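Local coordinates for protein fumarate lyase (Mesorhizobium sp., PDB 3C8T) that belongs to the fumarate lyase family of mainly helical, four-subunit proteins, its own precise function not being established, at residues 132-137 with 341-346; 144-149 with 156-161; 187-192 with 223-228; 301-306 with 319-324. One frame throughout, in Å; residues are numbered along the deposited sequence.

Contact 1 (132-137 with 341-346); sequences KALAAL and FMLGGL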
loop_
_atom_site.group_PDB
_atom_site.type_symbol
_atom_site.label_atom_id
_atom_site.label_comp_id
_atom_site.label_asym_id
_atom_site.label_seq_id
_atom_site.Cartn_x
_atom_site.Cartn_y
_atom_site.Cartn_z
ATOM N N LYS A 132 1.651 29.929 9.372
ATOM C CA LYS A 132 2.213 31.295 9.363
ATOM C C LYS A 132 2.893 31.683 8.047
ATOM O O LYS A 132 2.615 32.758 7.493
ATOM C CB LYS A 132 3.170 31.517 10.535
ATOM C CG LYS A 132 2.449 31.983 11.783
ATOM C CD LYS A 132 3.359 32.000 13.038
ATOM C CE LYS A 132 2.821 31.043 14.143
ATOM N NZ LYS A 132 3.163 31.572 15.526
ATOM N N ALA A 133 3.789 30.835 7.544
ATOM C CA ALA A 133 4.463 31.147 6.292
ATOM C C ALA A 133 3.493 31.165 5.098
ATOM O O ALA A 133 3.668 31.952 4.172
ATOM C CB ALA A 133 5.645 30.198 6.061
ATOM N N LEU A 134 2.426 30.359 5.157
ATOM C CA LEU A 134 1.427 30.358 4.102
ATOM C C LEU A 134 0.556 31.616 4.137
ATOM O O LEU A 134 0.268 32.231 3.058
ATOM C CB LEU A 134 0.560 29.090 4.119
ATOM C CG LEU A 134 1.271 27.815 3.663
ATOM C CD1 LEU A 134 0.430 26.540 3.961
ATOM C CD2 LEU A 134 1.625 27.926 2.182
ATOM N N ALA A 135 0.146 32.004 5.351
ATOM C CA ALA A 135 -0.610 33.244 5.505
ATOM C C ALA A 135 0.201 34.474 4.995
ATOM O O ALA A 135 -0.338 35.363 4.336
ATOM C CB ALA A 135 -1.066 33.416 6.935
ATOM N N ALA A 136 1.497 34.508 5.245
ATOM C CA ALA A 136 2.317 35.610 4.728
ATOM C C ALA A 136 2.296 35.609 3.207
ATOM O O ALA A 136 2.095 36.654 2.590
ATOM C CB ALA A 136 3.763 35.552 5.270
ATOM N N LEU A 137 2.490 34.446 2.600
ATOM C CA LEU A 137 2.490 34.347 1.135
ATOM C C LEU A 137 1.133 34.742 0.570
ATOM O O LEU A 137 1.057 35.472 -0.396
ATOM C CB LEU A 137 2.852 32.943 0.650
ATOM C CG LEU A 137 4.292 32.456 0.883
ATOM C CD1 LEU A 137 4.364 30.950 0.641
ATOM C CD2 LEU A 137 5.278 33.172 -0.037
ATOM N N PHE A 341 10.776 25.811 6.127
ATOM C CA PHE A 341 11.949 26.447 5.587
ATOM C C PHE A 341 11.716 26.976 4.174
ATOM O O PHE A 341 12.024 28.127 3.890
ATOM C CB PHE A 341 13.095 25.437 5.581
ATOM C CG PHE A 341 14.333 25.938 4.905
ATOM C CD1 PHE A 341 15.186 26.829 5.571
ATOM C CD2 PHE A 341 14.661 25.511 3.632
ATOM C CE1 PHE A 341 16.341 27.316 4.945
ATOM C CE2 PHE A 341 15.815 25.990 3.003
ATOM C CZ PHE A 341 16.652 26.901 3.664
ATOM N N MET A 342 11.153 26.130 3.305
ATOM C CA MET A 342 10.946 26.451 1.912
ATOM C C MET A 342 9.936 27.575 1.740
ATOM O O MET A 342 10.185 28.513 0.980
ATOM C CB MET A 342 10.562 25.205 1.097
ATOM C CG MET A 342 9.996 25.469 -0.341
ATOM S SD MET A 342 9.585 23.930 -1.178
ATOM C CE MET A 342 7.956 23.514 -0.453
ATOM N N LEU A 343 8.814 27.471 2.436
ATOM C CA LEU A 343 7.713 28.429 2.338
ATOM C C LEU A 343 8.046 29.725 3.047
ATOM O O LEU A 343 7.592 30.810 2.631
ATOM C CB LEU A 343 6.417 27.839 2.934
ATOM C CG LEU A 343 5.813 26.687 2.135
ATOM C CD1 LEU A 343 4.758 25.917 2.970
ATOM C CD2 LEU A 343 5.239 27.194 0.773
ATOM N N GLY A 344 8.823 29.612 4.123
ATOM C CA GLY A 344 9.263 30.773 4.850
ATOM C C GLY A 344 10.149 31.655 3.986
ATOM O O GLY A 344 10.016 32.889 4.037
ATOM N N GLY A 345 11.048 31.053 3.202
ATOM C CA GLY A 345 11.935 31.806 2.309
ATOM C C GLY A 345 11.630 31.688 0.820
ATOM O O GLY A 345 12.493 32.001 -0.013
ATOM N N LEU A 346 10.410 31.263 0.458
ATOM C CA LEU A 346 10.071 31.080 -0.976
ATOM C C LEU A 346 10.362 32.359 -1.822
ATOM O O LEU A 346 9.950 33.448 -1.425
ATOM C CB LEU A 346 8.600 30.645 -1.120
ATOM C CG LEU A 346 8.198 30.076 -2.478
ATOM C CD1 LEU A 346 8.938 28.741 -2.689
ATOM C CD2 LEU A 346 6.675 29.962 -2.610
HETATM O O HOH W 1 6.208 32.710 3.879
#

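Contact 2 (144-149 with 156-161); sequences TPMAGR and LPVTFG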
loop_
_atom_site.group_PDB
_atom_site.type_symbol
_atom_site.label_atom_id
_atom_site.label_comp_id
_atom_site.label_asym_id
_atom_site.label_seq_id
_atom_site.Cartn_x
_atom_site.Cartn_y
_atom_site.Cartn_z
ATOM N N THR A 144 -1.031 39.318 -6.831
ATOM C CA THR A 144 -0.046 38.907 -7.833
ATOM C C THR A 144 -0.697 37.963 -8.894
ATOM O O THR A 144 -0.951 36.750 -8.608
ATOM C CB THR A 144 1.128 38.190 -7.144
ATOM O OG1 THR A 144 1.534 38.911 -5.960
ATOM C CG2 THR A 144 2.341 38.031 -8.103
ATOM N N PRO A 145 -0.973 38.479 -10.122
ATOM C CA PRO A 145 -1.654 37.609 -11.096
ATOM C C PRO A 145 -0.719 36.567 -11.723
ATOM O O PRO A 145 0.505 36.769 -11.816
ATOM C CB PRO A 145 -2.169 38.575 -12.163
ATOM C CG PRO A 145 -1.423 39.868 -11.955
ATOM C CD PRO A 145 -0.627 39.795 -10.696
ATOM N N MET A 146 -1.309 35.447 -12.110
ATOM C CA MET A 146 -0.602 34.326 -12.734
ATOM C C MET A 146 -1.638 33.460 -13.476
ATOM O O MET A 146 -2.840 33.604 -13.255
ATOM C CB MET A 146 0.164 33.488 -11.683
ATOM C CG MET A 146 -0.712 32.652 -10.690
ATOM S SD MET A 146 0.361 31.751 -9.512
ATOM C CE MET A 146 1.157 30.537 -10.589
ATOM N N ALA A 147 -1.177 32.558 -14.335
ATOM C CA ALA A 147 -2.093 31.596 -14.963
ATOM C C ALA A 147 -2.542 30.516 -13.945
ATOM O O ALA A 147 -1.696 29.891 -13.289
ATOM C CB ALA A 147 -1.420 30.971 -16.175
ATOM N N GLY A 148 -3.865 30.350 -13.780
ATOM C CA GLY A 148 -4.465 29.131 -13.255
ATOM C C GLY A 148 -4.201 27.963 -14.200
ATOM O O GLY A 148 -4.236 28.140 -15.423
ATOM N N ARG A 149 -3.920 26.775 -13.657
ATOM C CA ARG A 149 -3.676 25.602 -14.504
ATOM C C ARG A 149 -4.561 24.388 -14.163
ATOM O O ARG A 149 -4.687 23.986 -12.994
ATOM C CB ARG A 149 -2.187 25.211 -14.466
ATOM C CG ARG A 149 -1.254 26.300 -14.981
ATOM C CD ARG A 149 0.177 26.017 -14.699
ATOM N NE ARG A 149 1.066 27.005 -15.332
ATOM C CZ ARG A 149 1.712 27.992 -14.684
ATOM N NH1 ARG A 149 1.585 28.147 -13.360
ATOM N NH2 ARG A 149 2.473 28.847 -15.375
ATOM N N LEU A 156 -7.781 29.856 -16.381
ATOM C CA LEU A 156 -8.133 31.267 -16.262
ATOM C C LEU A 156 -7.090 31.918 -15.373
ATOM O O LEU A 156 -6.304 31.209 -14.728
ATOM C CB LEU A 156 -9.522 31.462 -15.641
ATOM C CG LEU A 156 -10.810 31.047 -16.374
ATOM C CD1 LEU A 156 -12.007 31.298 -15.502
ATOM C CD2 LEU A 156 -11.011 31.760 -17.744
ATOM N N PRO A 157 -7.064 33.271 -15.318
ATOM C CA PRO A 157 -6.165 33.892 -14.354
ATOM C C PRO A 157 -6.482 33.552 -12.878
ATOM O O PRO A 157 -7.655 33.484 -12.503
ATOM C CB PRO A 157 -6.372 35.388 -14.614
ATOM C CG PRO A 157 -6.919 35.461 -15.987
ATOM C CD PRO A 157 -7.770 34.278 -16.125
ATOM N N VAL A 158 -5.450 33.358 -12.056
ATOM C CA VAL A 158 -5.615 33.344 -10.578
ATOM C C VAL A 158 -4.560 34.293 -9.979
ATOM O O VAL A 158 -3.878 34.969 -10.725
ATOM C CB VAL A 158 -5.495 31.895 -9.957
ATOM C CG1 VAL A 158 -6.580 30.948 -10.508
ATOM C CG2 VAL A 158 -4.088 31.309 -10.109
ATOM N N THR A 159 -4.437 34.388 -8.654
ATOM C CA THR A 159 -3.263 35.076 -8.090
ATOM C C THR A 159 -2.469 34.067 -7.318
ATOM O O THR A 159 -3.017 33.020 -6.959
ATOM C CB THR A 159 -3.630 36.269 -7.177
ATOM O OG1 THR A 159 -4.415 35.799 -6.095
ATOM C CG2 THR A 159 -4.419 37.330 -7.940
ATOM N N PHE A 160 -1.183 34.338 -7.092
ATOM C CA PHE A 160 -0.368 33.448 -6.319
ATOM C C PHE A 160 -0.845 33.398 -4.838
ATOM O O PHE A 160 -0.788 32.354 -4.208
ATOM C CB PHE A 160 1.108 33.776 -6.431
ATOM C CG PHE A 160 1.974 32.876 -5.581
ATOM C CD1 PHE A 160 2.136 31.529 -5.911
ATOM C CD2 PHE A 160 2.553 33.350 -4.398
ATOM C CE1 PHE A 160 2.876 30.674 -5.122
ATOM C CE2 PHE A 160 3.310 32.492 -3.579
ATOM C CZ PHE A 160 3.469 31.136 -3.949
ATOM N N GLY A 161 -1.325 34.516 -4.290
ATOM C CA GLY A 161 -1.870 34.498 -2.919
ATOM C C GLY A 161 -3.084 33.585 -2.845
ATOM O O GLY A 161 -3.306 32.925 -1.838
#

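Contact 3 (187-192 with 223-228); sequences VVEFSG and TWHSAR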
loop_
_atom_site.group_PDB
_atom_site.type_symbol
_atom_site.label_atom_id
_atom_site.label_comp_id
_atom_site.label_asym_id
_atom_site.label_seq_id
_atom_site.Cartn_x
_atom_site.Cartn_y
_atom_site.Cartn_z
ATOM N N VAL A 187 -4.009 8.349 26.416
ATOM C CA VAL A 187 -4.603 7.642 27.530
ATOM C C VAL A 187 -3.593 6.646 28.014
ATOM O O VAL A 187 -2.749 6.174 27.252
ATOM C CB VAL A 187 -5.957 6.896 27.176
ATOM C CG1 VAL A 187 -7.082 7.872 26.913
ATOM C CG2 VAL A 187 -5.807 5.940 26.014
ATOM N N VAL A 188 -3.666 6.346 29.310
ATOM C CA VAL A 188 -2.767 5.401 29.977
ATOM C C VAL A 188 -3.044 3.997 29.466
ATOM O O VAL A 188 -4.190 3.675 29.071
ATOM C CB VAL A 188 -2.970 5.506 31.548
ATOM C CG1 VAL A 188 -4.176 4.646 32.075
ATOM C CG2 VAL A 188 -1.721 5.140 32.260
ATOM N N GLU A 189 -2.024 3.150 29.456
ATOM C CA GLU A 189 -2.301 1.710 29.392
ATOM C C GLU A 189 -1.859 1.031 30.704
ATOM O O GLU A 189 -0.658 1.000 31.006
ATOM C CB GLU A 189 -1.598 1.030 28.216
ATOM C CG GLU A 189 -1.938 -0.452 28.136
ATOM C CD GLU A 189 -3.102 -0.720 27.209
ATOM O OE1 GLU A 189 -4.213 -0.842 27.729
ATOM O OE2 GLU A 189 -2.908 -0.786 25.973
ATOM N N PHE A 190 -2.816 0.515 31.478
ATOM C CA PHE A 190 -2.465 -0.311 32.630
ATOM C C PHE A 190 -3.540 -1.359 32.880
ATOM O O PHE A 190 -4.615 -1.057 33.470
ATOM C CB PHE A 190 -2.220 0.535 33.895
ATOM C CG PHE A 190 -1.769 -0.282 35.063
ATOM C CD1 PHE A 190 -0.483 -0.824 35.087
ATOM C CD2 PHE A 190 -2.644 -0.535 36.123
ATOM C CE1 PHE A 190 -0.071 -1.604 36.156
ATOM C CE2 PHE A 190 -2.270 -1.313 37.185
ATOM C CZ PHE A 190 -0.979 -1.860 37.229
ATOM N N SER A 191 -3.285 -2.575 32.392
ATOM C CA SER A 191 -4.302 -3.625 32.480
ATOM C C SER A 191 -3.763 -5.010 32.770
ATOM O O SER A 191 -4.531 -5.946 32.895
ATOM C CB SER A 191 -5.165 -3.676 31.215
ATOM O OG SER A 191 -6.014 -2.538 31.115
ATOM N N GLY A 192 -2.455 -5.157 32.858
ATOM C CA GLY A 192 -1.897 -6.432 33.224
ATOM C C GLY A 192 -1.935 -7.469 32.114
ATOM O O GLY A 192 -2.395 -7.193 30.994
ATOM N N THR A 223 -9.007 -1.624 28.459
ATOM C CA THR A 223 -7.765 -2.166 27.935
ATOM C C THR A 223 -7.664 -2.017 26.415
ATOM O O THR A 223 -8.607 -2.354 25.662
ATOM C CB THR A 223 -7.678 -3.662 28.309
ATOM O OG1 THR A 223 -7.907 -3.796 29.714
ATOM C CG2 THR A 223 -6.295 -4.277 27.926
ATOM N N TRP A 224 -6.535 -1.481 25.958
ATOM C CA TRP A 224 -6.353 -1.324 24.522
ATOM C C TRP A 224 -5.097 -2.054 24.015
ATOM O O TRP A 224 -4.532 -1.671 23.014
ATOM C CB TRP A 224 -6.432 0.168 24.104
ATOM C CG TRP A 224 -5.550 1.108 24.877
ATOM C CD1 TRP A 224 -5.799 1.651 26.105
ATOM C CD2 TRP A 224 -4.263 1.637 24.456
ATOM N NE1 TRP A 224 -4.752 2.494 26.477
ATOM C CE2 TRP A 224 -3.816 2.508 25.467
ATOM C CE3 TRP A 224 -3.477 1.479 23.298
ATOM C CZ2 TRP A 224 -2.603 3.194 25.379
ATOM C CZ3 TRP A 224 -2.257 2.182 23.205
ATOM C CH2 TRP A 224 -1.845 3.015 24.228
ATOM N N HIS A 225 -4.660 -3.095 24.733
ATOM C CA HIS A 225 -3.540 -3.938 24.302
ATOM C C HIS A 225 -3.797 -4.385 22.852
ATOM O O HIS A 225 -2.867 -4.453 22.051
ATOM C CB HIS A 225 -3.399 -5.175 25.193
ATOM C CG HIS A 225 -2.881 -4.900 26.576
ATOM N ND1 HIS A 225 -3.199 -5.700 27.659
ATOM C CD2 HIS A 225 -2.067 -3.936 27.055
ATOM C CE1 HIS A 225 -2.610 -5.230 28.740
ATOM N NE2 HIS A 225 -1.905 -4.168 28.398
ATOM N N SER A 226 -5.059 -4.677 22.529
ATOM C CA SER A 226 -5.429 -5.189 21.203
ATOM C C SER A 226 -6.470 -4.354 20.433
ATOM O O SER A 226 -6.939 -4.781 19.383
ATOM C CB SER A 226 -5.903 -6.633 21.324
ATOM O OG SER A 226 -7.149 -6.666 21.979
ATOM N N ALA A 227 -6.791 -3.168 20.948
ATOM C CA ALA A 227 -7.677 -2.174 20.289
ATOM C C ALA A 227 -6.842 -0.934 19.928
ATOM O O ALA A 227 -6.722 0.025 20.720
ATOM C CB ALA A 227 -8.872 -1.791 21.234
ATOM N N ARG A 228 -6.270 -0.948 18.722
ATOM C CA ARG A 228 -5.148 -0.039 18.367
ATOM C C ARG A 228 -5.572 1.169 17.516
ATOM O O ARG A 228 -4.719 1.802 16.879
ATOM C CB ARG A 228 -4.051 -0.847 17.605
ATOM C CG ARG A 228 -3.597 -2.160 18.326
ATOM C CD ARG A 228 -3.163 -1.906 19.786
ATOM N NE ARG A 228 -1.859 -1.239 19.909
ATOM C CZ ARG A 228 -1.260 -0.946 21.060
ATOM N NH1 ARG A 228 -1.869 -1.218 22.230
ATOM N NH2 ARG A 228 -0.035 -0.393 21.041
#

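Contact 4 (301-306 with 319-324); sequences TSMLDA and HLEWSA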
loop_
_atom_site.group_PDB
_atom_site.type_symbol
_atom_site.label_atom_id
_atom_site.label_comp_id
_atom_site.label_asym_id
_atom_site.label_seq_id
_atom_site.Cartn_x
_atom_site.Cartn_y
_atom_site.Cartn_z
ATOM N N THR A 301 -0.470 2.712 6.210
ATOM C CA THR A 301 -0.785 1.361 5.741
ATOM C C THR A 301 -0.415 0.267 6.746
ATOM O O THR A 301 -1.274 -0.553 7.077
ATOM C CB THR A 301 -0.137 1.126 4.377
ATOM O OG1 THR A 301 -0.565 2.185 3.520
ATOM C CG2 THR A 301 -0.591 -0.200 3.748
ATOM N N SER A 302 0.824 0.281 7.261
ATOM C CA SER A 302 1.246 -0.664 8.313
ATOM C C SER A 302 0.382 -0.597 9.555
ATOM O O SER A 302 0.130 -1.615 10.170
ATOM C CB SER A 302 2.695 -0.414 8.781
ATOM O OG SER A 302 3.663 -0.646 7.786
ATOM N N MET A 303 -0.031 0.603 9.950
ATOM C CA MET A 303 -0.894 0.740 11.135
ATOM C C MET A 303 -2.280 0.110 10.921
ATOM O O MET A 303 -2.825 -0.498 11.819
ATOM C CB MET A 303 -0.991 2.214 11.642
ATOM C CG MET A 303 0.270 2.674 12.419
ATOM S SD MET A 303 0.771 1.635 13.856
ATOM C CE MET A 303 -0.733 1.595 14.790
ATOM N N LEU A 304 -2.825 0.236 9.722
ATOM C CA LEU A 304 -4.078 -0.455 9.399
ATOM C C LEU A 304 -3.926 -1.976 9.469
ATOM O O LEU A 304 -4.835 -2.659 9.904
ATOM C CB LEU A 304 -4.618 0.020 8.028
ATOM C CG LEU A 304 -5.066 1.511 8.026
ATOM C CD1 LEU A 304 -5.350 2.017 6.643
ATOM C CD2 LEU A 304 -6.268 1.733 8.917
ATOM N N ASP A 305 -2.765 -2.495 9.072
ATOM C CA ASP A 305 -2.446 -3.906 9.261
ATOM C C ASP A 305 -2.287 -4.280 10.752
ATOM O O ASP A 305 -2.778 -5.307 11.192
ATOM C CB ASP A 305 -1.184 -4.312 8.474
ATOM C CG ASP A 305 -1.360 -4.206 6.936
ATOM O OD1 ASP A 305 -2.443 -4.550 6.413
ATOM O OD2 ASP A 305 -0.393 -3.794 6.228
ATOM N N ALA A 306 -1.609 -3.434 11.520
ATOM C CA ALA A 306 -1.357 -3.667 12.938
ATOM C C ALA A 306 -2.638 -3.724 13.787
ATOM O O ALA A 306 -2.640 -4.295 14.897
ATOM C CB ALA A 306 -0.399 -2.571 13.498
ATOM N N HIS A 319 4.490 -5.643 16.705
ATOM C CA HIS A 319 5.812 -5.340 16.181
ATOM C C HIS A 319 5.758 -4.293 15.061
ATOM O O HIS A 319 6.669 -3.481 14.915
ATOM C CB HIS A 319 6.458 -6.615 15.655
ATOM C CG HIS A 319 7.942 -6.515 15.531
ATOM N ND1 HIS A 319 8.802 -7.227 16.334
ATOM C CD2 HIS A 319 8.721 -5.742 14.733
ATOM C CE1 HIS A 319 10.049 -6.918 16.017
ATOM N NE2 HIS A 319 10.026 -6.011 15.054
ATOM N N LEU A 320 4.676 -4.311 14.287
ATOM C CA LEU A 320 4.479 -3.353 13.204
ATOM C C LEU A 320 4.392 -1.897 13.631
ATOM O O LEU A 320 4.881 -1.037 12.908
ATOM C CB LEU A 320 3.272 -3.732 12.333
ATOM C CG LEU A 320 3.387 -4.829 11.272
ATOM C CD1 LEU A 320 2.020 -4.885 10.554
ATOM C CD2 LEU A 320 4.563 -4.447 10.275
ATOM N N GLU A 321 3.778 -1.618 14.794
ATOM C CA GLU A 321 3.781 -0.274 15.403
ATOM C C GLU A 321 5.161 0.289 15.698
ATOM O O GLU A 321 5.329 1.514 15.708
ATOM C CB GLU A 321 2.955 -0.249 16.711
ATOM C CG GLU A 321 1.652 -1.027 16.566
ATOM C CD GLU A 321 0.605 -0.693 17.633
ATOM O OE1 GLU A 321 0.917 0.069 18.571
ATOM O OE2 GLU A 321 -0.541 -1.179 17.509
ATOM N N TRP A 322 6.121 -0.604 15.968
ATOM C CA TRP A 322 7.464 -0.251 16.433
ATOM C C TRP A 322 8.291 0.458 15.387
ATOM O O TRP A 322 9.280 1.084 15.729
ATOM C CB TRP A 322 8.247 -1.494 16.929
ATOM C CG TRP A 322 7.678 -2.191 18.172
ATOM C CD1 TRP A 322 6.711 -1.717 19.009
ATOM C CD2 TRP A 322 8.100 -3.453 18.728
ATOM N NE1 TRP A 322 6.480 -2.626 20.035
ATOM C CE2 TRP A 322 7.317 -3.694 19.880
ATOM C CE3 TRP A 322 9.047 -4.411 18.348
ATOM C CZ2 TRP A 322 7.464 -4.856 20.676
ATOM C CZ3 TRP A 322 9.189 -5.568 19.132
ATOM C CH2 TRP A 322 8.397 -5.771 20.281
ATOM N N SER A 323 7.936 0.303 14.115
ATOM C CA SER A 323 8.511 1.128 13.044
ATOM C C SER A 323 7.506 2.225 12.661
ATOM O O SER A 323 7.854 3.415 12.541
ATOM C CB SER A 323 8.869 0.270 11.821
ATOM O OG SER A 323 7.714 -0.120 11.089
ATOM N N ALA A 324 6.237 1.852 12.537
ATOM C CA ALA A 324 5.285 2.786 11.944
ATOM C C ALA A 324 5.115 4.080 12.800
ATOM O O ALA A 324 5.064 5.213 12.240
ATOM C CB ALA A 324 3.955 2.090 11.620
HETATM O O HOH W 2 5.887 0.743 8.853
HETATM O O HOH W 3 -0.906 -3.797 16.878
#

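Contact 1 (132-137 with 341-346)
Leu343 and the Gly344 that follows it meet Ala133 where helix 315-344 runs out against helix 104-140. Leu343 does most of the touching. Its CB faces the methyl of Ala133, and its two branches then part: CD1 lies 3.8 Å from CD2 of Leu134, while CD2 rests 3.9 Å from CD1 of Leu137. The side chains of Leu343 and Leu137 cross at about a right angle, and CD2 of Leu134 touches both branches of Leu343. Helices 160-185 and 229-255 flank these leucines: Leu134 packs on Trp167, Leu168 and Phe171, and Leu343 on Leu248 and Ile252. The carbonyl of Leu343 is also engaged, since a water donates to Leu343 O and to Ala133 O, 2.7 Å from each, bridging the two helices beside the apolar contact. Both helices belong to the long bundle that is the core architecture of the fumarate lyase family. At Gly344 the backbones come close, with CA of Gly344 5.0 Å from CA of Ala133 and the Ala133 methyl 3.8 Å from Gly344 N; a methyl and a glycine meet here, consistent with the close approach. The helix ends at Gly344, and at Gly345 the chain departs from it. Leu346 then turns back toward helix 104-140 with CG anti to its backbone N (chi1 -165°), and its CD2 reaches CD1 of Leu137 at 4.1 Å.

Contact 2 (144-149 with 156-161)
Thr144 O is gripped by two neighbouring residues: Phe160 N donates to it at 2.9 Å, and CA of Thr159 leans on the same oxygen through a CA-H...O contact, just as strand 157-159 gives way to helix 160-185. Thr159 is the N-cap of that helix: its OG1 is hydrogen-bonded to Tyr162 N and Arg142 O. Further along, Met146 and Val158 form an antiparallel hydrogen-bonded pair in which each residue's N donates to the other's O. Gly148 N donates to Leu156 O at 2.8 Å, the shortest of the four backbone hydrogen bonds joining 144-149 to 156-161, though bent to 134° at the hydrogen. On the face shared by Met146 and Val158, the first torsion of Met146 sets its CG between the backbone N and the carbonyl carbon (chi1 70°), where CG sits 3.7 Å from CG2 of Val158. The SD of Met146 packs 3.8 Å from CB of Phe160 and, in a Met-aromatic contact, lies at the edge of the Phe160 ring, 86° off the ring normal. CA of Gly148 lies 3.9 Å from CG1 of Val158. Strand 145-150 is the middle one of a three-stranded antiparallel sheet, between 153-155 and 157-159; helix 350-357 covers Thr144, Pro145 and Phe160, and the second subunit packs on Leu156 and Val158.

Contact 3 (187-192 with 223-228)
Glu189 and Trp224 are joined by a backbone-to-carboxylate bond: OE1 of Glu189 accepts from Trp224 N at 3.0 Å through its syn lone pair, nearly straight (171°). The indole adds a second bond: NE1 of Trp224 donates to Val188 O at 2.9 Å, the acceptor lying close to the ring plane while the N-H arrives from above the carbonyl plane. At the other end, Ser191 OG and Thr223 OG1 lie 2.7 Å apart, and Thr223 OG1 also bonds to Gly195 O. Both segments are loops, one leaving helix 160-185 and the other leading into helix 229-255, so the contact ties together irregular connections at one end of the helical bundle of this fumarate lyase fold. The Glu189 carboxylate also packs over the indole face. A bend at chi2 turns its CD; OE2 lies over the centre of the Trp224 ring, 3.2 Å above its plane, the two planes 30° apart. CG and CD of Glu189 pack on His225, whose NE2 is bonded to Asp106, and Gly192 O lies at the edge of the His225 ring, 3.0 Å from CE1. Charge pairing is weaker: Glu189 OE2 makes a long salt bridge to NH1 of Arg228; that nitrogen donates to Trp224 O and pairs with Asp109, while NH2 pairs with Glu321.

Contact 4 (301-306 with 319-324)
Met303 and Ala324 lie in the tightly packed part of this antiparallel helix pair, whose short axes approach to 8.9 Å with 159° between their directions. CG of Met303 is 3.8 Å from the Ala324 methyl. The Met303 chain bends at chi2 and chi3 (-55° and -54°) and crosses Glu321 at about a right angle: SD lies against CA and CG of Glu321, and CE against its CD and OE2. The Ala306 methyl meets CB of Leu320 at 4.0 Å and CG of Glu321 at the same distance, while CD1 of Leu320 rests on Ser302 O and on CB of Asp305. Toward the flanks, direct contact gives way to water. One water links OG of Ser302 and OG of Ser323; another donates to Ala306 O and to OE2 of Glu321, 2.7 Å from each. The carboxylates have further partners beyond the pair: OE1 of Glu321 forms a salt bridge with Arg228, and Asp305 pairs with Arg297 of the second and of the fourth subunit. Helices 284-306 and 315-344 are thus joined by apolar and water-mediated contacts, while the buried carboxylates, each met by arginine, would probably remain ionised and tie the pair to the loop at Arg228 and to neighbouring subunits.

Contacts 1 and 4 both use helix 315-344, with centres 33 Å apart on opposite sides of the chain's centre, so one long helix carries packing toward both ends of the bundle. Contact 2 touches contact 1, its centre 18 Å away, through Phe160 against Leu137 and Leu346; helix 104-140 leads from 132-137 to strand 145-150. Contacts 3 and 4, whose centres are 16 Å apart, are joined by the Arg228–Glu321 salt bridge. Along the chain contacts 2, 3 and 4 follow in series, all nested inside the loop closed by contact 1. Contacts 2, 3 and 4 also touch the second subunit, so these parts of the fold also lie at subunit interfaces.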